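Local coordinates for Lmo0741 protein (Listeria monocytogenes, PDB 4R1H) that probably binds DNA as a dimeric, GntR-family transcriptional regulator with a winged helix-turn-helix fold, at residues H18-E23 and R39-K44; Y74-E77 and R81-Q84; N96-M101 and E109-W114. All blocks are in the same frame, centred on the assembly; numbering follows the deposited sequence.

Interaction 1. Residues H18-E23 and R39-K44; sequences HYIHTE and RELATK
Ile20 and Leu41 form the closest backbone pair between the helical segments 18-23 and 39-44, yet their CA atoms stand 10.2 Å apart, so the two helices meet through side chains alone. The apolar part of the contact is small. The CD1 tip of Ile20 reaches the CD2 branch of Leu41 at 3.9 Å, the two side chains crossing at a slant. CB of Leu41 points at helix 12-25, and with CG anti to the backbone N (chi1 -168°) its CD2 branch meets Ile20, whereas Ile20 leaves its own helix less directly and brings only its far end into the gap.

One turn further along helix 38-45, Lys44 stretches out almost fully and bends only at its last torsion (chi4 78°). There its CE methylene comes within 3.4 Å of Tyr19 OH, the chain lying at roughly a right angle to the tyrosine side chain. This is a van der Waals contact, more open to solvent than the Ile20-Leu41 pair. Glu23 CG lies above one face of the Tyr19 ring, displaced toward its rim. The carboxylate of Glu23 may add a mild attraction to the ammonium group, but OE1 and Lys44 NZ remain 6.3 Å apart and form no ion pair.

Ile20 and Leu41 both also touch Tyr56 of helix 49-61, which closes the apolar cluster from a third helix. Such a three-helix core, with helices 38-45 and 49-61 as the helix-turn-helix pair and helix 12-25 packed against them, is characteristic of the winged helix-turn-helix domain of GntR regulators.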
loop_
_atom_site.group_PDB
_atom_site.type_symbol
_atom_site.label_atom_id
_atom_site.label_comp_id
_atom_site.label_asym_id
_atom_site.label_seq_id
_atom_site.Cartn_x
_atom_site.Cartn_y
_atom_site.Cartn_z
ATOM N N HIS A 18 8.435 -9.193 7.401
ATOM C CA HIS A 18 7.065 -9.401 6.821
ATOM C C HIS A 18 6.952 -10.717 6.100
ATOM O O HIS A 18 5.923 -11.384 6.236
ATOM C CB HIS A 18 6.667 -8.287 5.840
ATOM C CG HIS A 18 5.252 -8.416 5.382
ATOM N ND1 HIS A 18 4.195 -8.179 6.231
ATOM C CD2 HIS A 18 4.716 -8.770 4.190
ATOM C CE1 HIS A 18 3.057 -8.362 5.571
ATOM N NE2 HIS A 18 3.352 -8.709 4.331
ATOM N N TYR A 19 7.991 -11.125 5.387
ATOM C CA TYR A 19 8.052 -12.399 4.726
ATOM C C TYR A 19 7.881 -13.546 5.710
ATOM O O TYR A 19 7.072 -14.427 5.492
ATOM C CB TYR A 19 9.385 -12.541 4.003
ATOM C CG TYR A 19 9.665 -13.921 3.486
ATOM C CD1 TYR A 19 9.229 -14.313 2.206
ATOM C CD2 TYR A 19 10.368 -14.848 4.255
ATOM C CE1 TYR A 19 9.483 -15.581 1.741
ATOM C CE2 TYR A 19 10.613 -16.131 3.800
ATOM C CZ TYR A 19 10.168 -16.488 2.536
ATOM O OH TYR A 19 10.447 -17.771 2.083
ATOM N N ILE A 20 8.600 -13.491 6.829
ATOM C CA ILE A 20 8.473 -14.510 7.890
ATOM C C ILE A 20 7.088 -14.485 8.502
ATOM O O ILE A 20 6.493 -15.540 8.723
ATOM C CB ILE A 20 9.556 -14.329 8.967
ATOM C CG1 ILE A 20 10.907 -14.656 8.313
ATOM C CG2 ILE A 20 9.248 -15.148 10.200
ATOM C CD1 ILE A 20 12.105 -14.065 9.007
ATOM N N HIS A 21 6.572 -13.282 8.807
ATOM C CA HIS A 21 5.249 -13.146 9.345
ATOM C C HIS A 21 4.273 -13.846 8.422
ATOM O O HIS A 21 3.325 -14.534 8.887
ATOM C CB HIS A 21 4.804 -11.683 9.452
ATOM C CG HIS A 21 5.395 -10.942 10.599
ATOM N ND1 HIS A 21 5.280 -9.575 10.719
ATOM C CD2 HIS A 21 6.062 -11.366 11.702
ATOM C CE1 HIS A 21 5.833 -9.178 11.860
ATOM N NE2 HIS A 21 6.338 -10.251 12.456
ATOM N N THR A 22 4.416 -13.630 7.099
ATOM C CA THR A 22 3.542 -14.308 6.113
ATOM C C THR A 22 3.560 -15.838 6.198
ATOM O O THR A 22 2.492 -16.517 6.183
ATOM C CB THR A 22 3.899 -13.766 4.688
ATOM O OG1 THR A 22 3.505 -12.357 4.720
ATOM C CG2 THR A 22 3.165 -14.428 3.672
ATOM N N GLU A 23 4.753 -16.403 6.257
ATOM C CA GLU A 23 4.928 -17.868 6.446
ATOM C C GLU A 23 4.304 -18.380 7.739
ATOM O O GLU A 23 3.721 -19.429 7.722
ATOM C CB GLU A 23 6.390 -18.276 6.397
ATOM C CG GLU A 23 7.062 -17.915 5.083
ATOM C CD GLU A 23 6.497 -18.680 3.895
ATOM O OE1 GLU A 23 7.088 -19.716 3.540
ATOM O OE2 GLU A 23 5.475 -18.262 3.299
ATOM N N ARG A 39 22.017 -18.468 8.320
ATOM C CA ARG A 39 22.702 -18.800 7.075
ATOM C C ARG A 39 21.805 -19.392 5.970
ATOM O O ARG A 39 21.836 -18.940 4.804
ATOM C CB ARG A 39 23.835 -19.791 7.380
ATOM C CG ARG A 39 24.592 -20.233 6.140
ATOM C CD ARG A 39 25.584 -19.159 5.743
ATOM N NE ARG A 39 26.660 -19.092 6.734
ATOM C CZ ARG A 39 27.678 -18.235 6.695
ATOM N NH1 ARG A 39 27.767 -17.339 5.712
ATOM N NH2 ARG A 39 28.609 -18.275 7.649
ATOM N N GLU A 40 21.008 -20.392 6.349
ATOM C CA GLU A 40 19.994 -21.015 5.450
ATOM C C GLU A 40 19.054 -19.985 4.885
ATOM O O GLU A 40 18.791 -19.930 3.696
ATOM C CB GLU A 40 19.185 -22.098 6.204
ATOM C CG GLU A 40 20.029 -23.313 6.609
ATOM C CD GLU A 40 19.331 -24.322 7.538
ATOM O OE1 GLU A 40 18.629 -23.934 8.491
ATOM O OE2 GLU A 40 19.516 -25.547 7.324
ATOM N N LEU A 41 18.523 -19.129 5.745
ATOM C CA LEU A 41 17.571 -18.159 5.252
ATOM C C LEU A 41 18.233 -17.127 4.342
ATOM O O LEU A 41 17.617 -16.691 3.370
ATOM C CB LEU A 41 16.812 -17.449 6.402
ATOM C CG LEU A 41 15.615 -16.654 5.946
ATOM C CD1 LEU A 41 14.664 -17.595 5.213
ATOM C CD2 LEU A 41 14.896 -15.972 7.122
ATOM N N ALA A 42 19.411 -16.643 4.730
ATOM C CA ALA A 42 20.149 -15.627 3.925
ATOM C C ALA A 42 20.365 -16.127 2.495
ATOM O O ALA A 42 20.249 -15.364 1.529
ATOM C CB ALA A 42 21.492 -15.363 4.577
ATOM N N THR A 43 20.653 -17.419 2.382
ATOM C CA THR A 43 20.879 -18.073 1.069
ATOM C C THR A 43 19.596 -18.139 0.287
ATOM O O THR A 43 19.526 -17.696 -0.865
ATOM C CB THR A 43 21.367 -19.506 1.275
ATOM O OG1 THR A 43 22.555 -19.483 2.063
ATOM C CG2 THR A 43 21.611 -20.227 -0.055
ATOM N N LYS A 44 18.548 -18.633 0.949
ATOM C CA LYS A 44 17.258 -18.800 0.305
ATOM C C LYS A 44 16.732 -17.479 -0.205
ATOM O O LYS A 44 16.227 -17.405 -1.335
ATOM C CB LYS A 44 16.255 -19.416 1.293
ATOM C CG LYS A 44 14.937 -19.805 0.665
ATOM C CD LYS A 44 14.012 -20.455 1.684
ATOM C CE LYS A 44 12.558 -20.305 1.266
ATOM N NZ LYS A 44 12.169 -21.256 0.200
#

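Interaction 2. Residues Y74-E77 and R81-Q84; sequences YLTE and RIEQ
Where the second wing strand of the winged helix-turn-helix domain gives way to the long helix 79-103, Leu75 and Thr76 fold back onto Ile82 in the first turn of that helix. Thr76 and Arg81 have the nearest CA atoms, 7.7 Å apart, and the contact across the turn is apolar and centres on one isoleucine. Ile82 carries its CG1 branch beside the backbone N (chi1 -68°) and then runs out extended, which sends CG1 and CD1 toward the strand end. The methyl CG2 of Thr76 lies 3.8 Å from Ile82 CG1, the two side chains passing alongside in opposite directions. At the tip, Ile82 CD1 rests against the backbone atom Thr76 O at 3.8 Å and meets the CD2 branch of Leu75 at 4.1 Å.

Thr76 is two-sided: while its methyl faces the helix, its hydroxyl OG1 is hydrogen-bonded to Asp78 N within the turn. Asp78 OD2 in turn accepts from Arg81 N, an N-cap at the start of helix 79-103, so the residue bonded by Thr76 OG1 also caps the helix. Arg81 offers only CB to Thr76 CG2, at a loose 4.4 Å; its guanidinium leads away to Thr62 O.

Ile24 of helix 12-25 touches both Leu75 and Ile82, and Ile64, just ahead of strand 65-68, lies against Leu75 and Arg81, so the start of helix 79-103 packs against both helix 12-25 and the base of the wing.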
loop_
_atom_site.group_PDB
_atom_site.type_symbol
_atom_site.label_atom_id
_atom_site.label_comp_id
_atom_site.label_asym_id
_atom_site.label_seq_id
_atom_site.Cartn_x
_atom_site.Cartn_y
_atom_site.Cartn_z
ATOM N N TYR A 74 13.022 -21.249 16.990
ATOM C CA TYR A 74 11.733 -21.863 16.940
ATOM C C TYR A 74 10.635 -20.847 16.909
ATOM O O TYR A 74 10.634 -19.843 17.622
ATOM C CB TYR A 74 11.503 -22.741 18.189
ATOM C CG TYR A 74 12.455 -23.955 18.233
ATOM C CD1 TYR A 74 13.734 -23.811 18.690
ATOM C CD2 TYR A 74 12.041 -25.186 17.782
ATOM C CE1 TYR A 74 14.621 -24.883 18.671
ATOM C CE2 TYR A 74 12.913 -26.275 17.774
ATOM C CZ TYR A 74 14.199 -26.094 18.217
ATOM O OH TYR A 74 15.085 -27.145 18.228
ATOM N N LEU A 75 9.577 -21.206 16.215
ATOM C CA LEU A 75 8.353 -20.449 16.267
ATOM C C LEU A 75 7.619 -20.656 17.551
ATOM O O LEU A 75 7.479 -21.790 18.020
ATOM C CB LEU A 75 7.463 -20.830 15.065
ATOM C CG LEU A 75 6.117 -20.072 14.988
ATOM C CD1 LEU A 75 6.319 -18.572 14.808
ATOM C CD2 LEU A 75 5.227 -20.615 13.854
ATOM N N THR A 76 7.123 -19.579 18.146
ATOM C CA THR A 76 6.269 -19.710 19.288
ATOM C C THR A 76 5.200 -20.771 19.173
ATOM O O THR A 76 4.606 -20.984 18.081
ATOM C CB THR A 76 5.651 -18.374 19.670
ATOM O OG1 THR A 76 4.897 -18.506 20.860
ATOM C CG2 THR A 76 4.630 -17.883 18.571
ATOM N N GLU A 77 4.934 -21.486 20.272
ATOM C CA GLU A 77 3.864 -22.425 20.252
ATOM C C GLU A 77 2.566 -21.818 20.798
ATOM O O GLU A 77 1.536 -22.514 20.861
ATOM C CB GLU A 77 4.303 -23.729 21.024
ATOM C CG GLU A 77 4.119 -23.544 22.498
ATOM C CD GLU A 77 5.189 -22.697 23.182
ATOM O OE1 GLU A 77 5.980 -22.009 22.537
ATOM O OE2 GLU A 77 5.236 -22.798 24.445
ATOM N N ARG A 81 -0.712 -15.832 20.368
ATOM C CA ARG A 81 0.263 -14.857 19.877
ATOM C C ARG A 81 0.257 -14.765 18.350
ATOM O O ARG A 81 0.448 -13.694 17.745
ATOM C CB ARG A 81 1.711 -15.138 20.319
ATOM C CG ARG A 81 2.715 -14.149 19.800
ATOM C CD ARG A 81 2.501 -12.834 20.480
ATOM N NE ARG A 81 3.421 -11.800 20.016
ATOM C CZ ARG A 81 3.175 -10.988 18.976
ATOM N NH1 ARG A 81 2.079 -11.167 18.214
ATOM N NH2 ARG A 81 4.042 -10.052 18.628
ATOM N N ILE A 82 0.102 -15.907 17.719
ATOM C CA ILE A 82 0.100 -15.981 16.279
ATOM C C ILE A 82 -1.238 -15.397 15.721
ATOM O O ILE A 82 -1.205 -14.692 14.662
ATOM C CB ILE A 82 0.230 -17.416 15.800
ATOM C CG1 ILE A 82 1.667 -17.931 16.155
ATOM C CG2 ILE A 82 0.012 -17.497 14.288
ATOM C CD1 ILE A 82 1.862 -19.416 15.918
ATOM N N GLU A 83 -2.330 -15.666 16.425
ATOM C CA GLU A 83 -3.615 -14.970 16.104
ATOM C C GLU A 83 -3.470 -13.447 16.181
ATOM O O GLU A 83 -3.989 -12.685 15.327
ATOM C CB GLU A 83 -4.741 -15.439 16.971
ATOM C CG GLU A 83 -5.173 -16.859 16.628
ATOM C CD GLU A 83 -5.942 -17.539 17.750
ATOM O OE1 GLU A 83 -5.961 -18.796 17.752
ATOM O OE2 GLU A 83 -6.512 -16.827 18.619
ATOM N N GLN A 84 -2.771 -12.973 17.214
ATOM C CA GLN A 84 -2.612 -11.524 17.406
ATOM C C GLN A 84 -1.735 -10.946 16.286
ATOM O O GLN A 84 -1.996 -9.803 15.804
ATOM C CB GLN A 84 -2.079 -11.189 18.834
ATOM C CG GLN A 84 -1.915 -9.698 19.153
ATOM C CD GLN A 84 -3.231 -8.937 19.399
ATOM O OE1 GLN A 84 -4.101 -9.367 20.191
ATOM N NE2 GLN A 84 -3.378 -7.777 18.732
#

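Interaction 3. Residues N96-M101 and E109-W114; sequences NFISEM and EKIIAW
The Phe97 ring is approached obliquely by the CG2 methyl of Ile111, which comes within 3.4 Å of CE2 and also lies near CZ. Trp114, the other flat group, receives the CE methyl of Met101 (present as selenomethionine), likewise at a slant, 3.8 Å from CD1 on the five-membered side of the indole. Each ring has a further partner: Phe97 stacks on Phe97 of the second subunit, and Trp114 takes part in a cation-pi interaction with Lys117.

Ile111 fills the middle of the helix-helix contact. Its CG2 branch goes to the phenyl ring, while the longer branch carries CD1 to Met101 CB at 3.7 Å and leaves it in looser touch with Ile98 CG2, 4.4 Å away. Met101 folds twice, at chi2 (-82°) and chi3 (-82°); the bends turn its methyl end toward the indole, so that CB serves the isoleucine and CE the tryptophan. The side chains of Met101 and Trp114 cross nearly at right angles.

The axes of the helical segments 96-101 and 109-114 approach to 10.9 Å, their N-to-C directions 117° apart, and the CA atoms come closest at Met101 and Ile111, 7.0 Å apart. All five touching residues are buried, and the second subunit adds Thr94 against Phe97 and Met101, Ala90 against Trp114 and Val118 against Ile98. This two-helix C-terminal arm, packed on its counterpart to form a dimer core, is consistent with the short dimerisation module of YtrA-like GntR regulators.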
loop_
_atom_site.group_PDB
_atom_site.type_symbol
_atom_site.label_atom_id
_atom_site.label_comp_id
_atom_site.label_asym_id
_atom_site.label_seq_id
_atom_site.Cartn_x
_atom_site.Cartn_y
_atom_site.Cartn_z
ATOM N N ASN A 96 -5.262 1.102 6.203
ATOM C CA ASN A 96 -4.622 1.841 5.132
ATOM C C ASN A 96 -5.501 1.888 3.852
ATOM O O ASN A 96 -5.568 2.943 3.202
ATOM C CB ASN A 96 -3.279 1.281 4.801
ATOM C CG ASN A 96 -2.246 1.557 5.913
ATOM O OD1 ASN A 96 -2.478 2.334 6.832
ATOM N ND2 ASN A 96 -1.142 0.923 5.800
ATOM N N PHE A 97 -6.081 0.758 3.508
ATOM C CA PHE A 97 -6.966 0.644 2.356
ATOM C C PHE A 97 -8.194 1.563 2.512
ATOM O O PHE A 97 -8.509 2.337 1.606
ATOM C CB PHE A 97 -7.377 -0.806 2.185
ATOM C CG PHE A 97 -8.418 -1.056 1.113
ATOM C CD1 PHE A 97 -8.158 -0.743 -0.202
ATOM C CD2 PHE A 97 -9.630 -1.599 1.427
ATOM C CE1 PHE A 97 -9.104 -0.997 -1.155
ATOM C CE2 PHE A 97 -10.628 -1.822 0.472
ATOM C CZ PHE A 97 -10.359 -1.480 -0.834
ATOM N N ILE A 98 -8.900 1.389 3.607
ATOM C CA ILE A 98 -10.041 2.264 3.874
ATOM C C ILE A 98 -9.620 3.744 3.813
ATOM O O ILE A 98 -10.379 4.580 3.245
ATOM C CB ILE A 98 -10.729 1.876 5.184
ATOM C CG1 ILE A 98 -11.381 0.497 5.000
ATOM C CG2 ILE A 98 -11.771 2.957 5.544
ATOM C CD1 ILE A 98 -11.835 -0.024 6.303
ATOM N N SER A 99 -8.495 4.134 4.419
ATOM C CA SER A 99 -8.055 5.519 4.359
ATOM C C SER A 99 -7.867 6.017 2.918
ATOM O O SER A 99 -8.358 7.102 2.521
ATOM C CB SER A 99 -6.785 5.683 5.175
ATOM O OG SER A 99 -6.290 6.974 5.012
ATOM N N GLU A 100 -7.170 5.231 2.115
ATOM C CA GLU A 100 -6.887 5.667 0.752
ATOM C C GLU A 100 -8.183 5.763 -0.072
ATOM O O GLU A 100 -8.340 6.699 -0.847
ATOM C CB GLU A 100 -5.917 4.675 0.079
ATOM C CG GLU A 100 -4.494 4.769 0.557
ATOM C CD GLU A 100 -3.877 6.156 0.548
ATOM O OE1 GLU A 100 -3.956 6.877 -0.492
ATOM O OE2 GLU A 100 -3.281 6.543 1.588
HETATM N N MSE A 101 -9.060 4.816 0.084
HETATM C CA MSE A 101 -10.339 4.856 -0.618
HETATM C C MSE A 101 -11.208 6.034 -0.165
HETATM O O MSE A 101 -11.862 6.683 -0.988
HETATM C CB MSE A 101 -11.086 3.557 -0.524
HETATM C CG MSE A 101 -10.302 2.376 -1.099
HETATM SE SE MSE A 101 -10.492 2.283 -3.031
HETATM C CE MSE A 101 -12.146 1.394 -3.107
ATOM N N GLU A 109 -19.931 1.744 1.952
ATOM C CA GLU A 109 -20.686 0.825 1.154
ATOM C C GLU A 109 -20.056 0.578 -0.181
ATOM O O GLU A 109 -20.056 -0.581 -0.680
ATOM C CB GLU A 109 -22.152 1.282 1.035
ATOM C CG GLU A 109 -22.903 1.025 2.318
ATOM C CD GLU A 109 -23.023 -0.460 2.669
ATOM O OE1 GLU A 109 -22.685 -0.866 3.823
ATOM O OE2 GLU A 109 -23.401 -1.258 1.777
ATOM N N LYS A 110 -19.563 1.617 -0.815
ATOM C CA LYS A 110 -18.956 1.434 -2.129
ATOM C C LYS A 110 -17.579 0.763 -2.055
ATOM O O LYS A 110 -17.160 0.092 -2.986
ATOM C CB LYS A 110 -18.812 2.774 -2.807
ATOM C CG LYS A 110 -18.337 2.630 -4.224
ATOM C CD LYS A 110 -18.638 3.867 -5.043
ATOM C CE LYS A 110 -17.876 3.777 -6.311
ATOM N NZ LYS A 110 -18.410 2.664 -7.113
ATOM N N ILE A 111 -16.867 0.960 -0.946
ATOM C CA ILE A 111 -15.607 0.215 -0.686
ATOM C C ILE A 111 -15.882 -1.287 -0.614
ATOM O O ILE A 111 -15.195 -2.107 -1.239
ATOM C CB ILE A 111 -14.876 0.693 0.599
ATOM C CG1 ILE A 111 -14.455 2.132 0.457
ATOM C CG2 ILE A 111 -13.613 -0.187 0.868
ATOM C CD1 ILE A 111 -13.934 2.797 1.721
ATOM N N ILE A 112 -16.934 -1.667 0.132
ATOM C CA ILE A 112 -17.362 -3.051 0.230
ATOM C C ILE A 112 -17.719 -3.586 -1.140
ATOM O O ILE A 112 -17.314 -4.679 -1.461
ATOM C CB ILE A 112 -18.518 -3.226 1.235
ATOM C CG1 ILE A 112 -17.994 -2.949 2.667
ATOM C CG2 ILE A 112 -19.100 -4.612 1.143
ATOM C CD1 ILE A 112 -19.079 -2.630 3.657
ATOM N N ALA A 113 -18.439 -2.800 -1.944
ATOM C CA ALA A 113 -18.813 -3.231 -3.291
ATOM C C ALA A 113 -17.583 -3.488 -4.174
ATOM O O ALA A 113 -17.548 -4.454 -4.922
ATOM C CB ALA A 113 -19.762 -2.219 -3.956
ATOM N N TRP A 114 -16.571 -2.636 -4.051
ATOM C CA TRP A 114 -15.283 -2.807 -4.787
ATOM C C TRP A 114 -14.621 -4.106 -4.435
ATOM O O TRP A 114 -14.204 -4.907 -5.282
ATOM C CB TRP A 114 -14.365 -1.604 -4.526
ATOM C CG TRP A 114 -14.413 -0.508 -5.584
ATOM C CD1 TRP A 114 -15.006 0.676 -5.529
ATOM C CD2 TRP A 114 -13.958 -0.667 -6.925
ATOM N NE1 TRP A 114 -14.877 1.345 -6.750
ATOM C CE2 TRP A 114 -14.245 0.520 -7.611
ATOM C CE3 TRP A 114 -13.319 -1.712 -7.597
ATOM C CZ2 TRP A 114 -13.915 0.681 -8.966
ATOM C CZ3 TRP A 114 -12.977 -1.541 -8.915
ATOM C CH2 TRP A 114 -13.301 -0.360 -9.576
#

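How the interactions relate
The three contacts follow one another along the chain without interleaving. Interactions 1 and 2 lie in the winged helix-turn-helix part, their centres 16 Å apart; interaction 1 joins helices 12-25 and 38-45, and interaction 2 joins the end of strand 72-75 to the start of helix 79-103. Interaction 3 uses the far end of that same helix together with helix 108-117, its centre about 31 Å from that of interaction 1 and 30 Å from that of interaction 2. Helix 79-103 thus spans from the probable DNA-binding domain to the dimer interface. The second subunit packs heavily on interaction 3 and also touches His18 and Thr22, so the far end of helix 79-103 of one subunit also lies against helix 12-25 of the other.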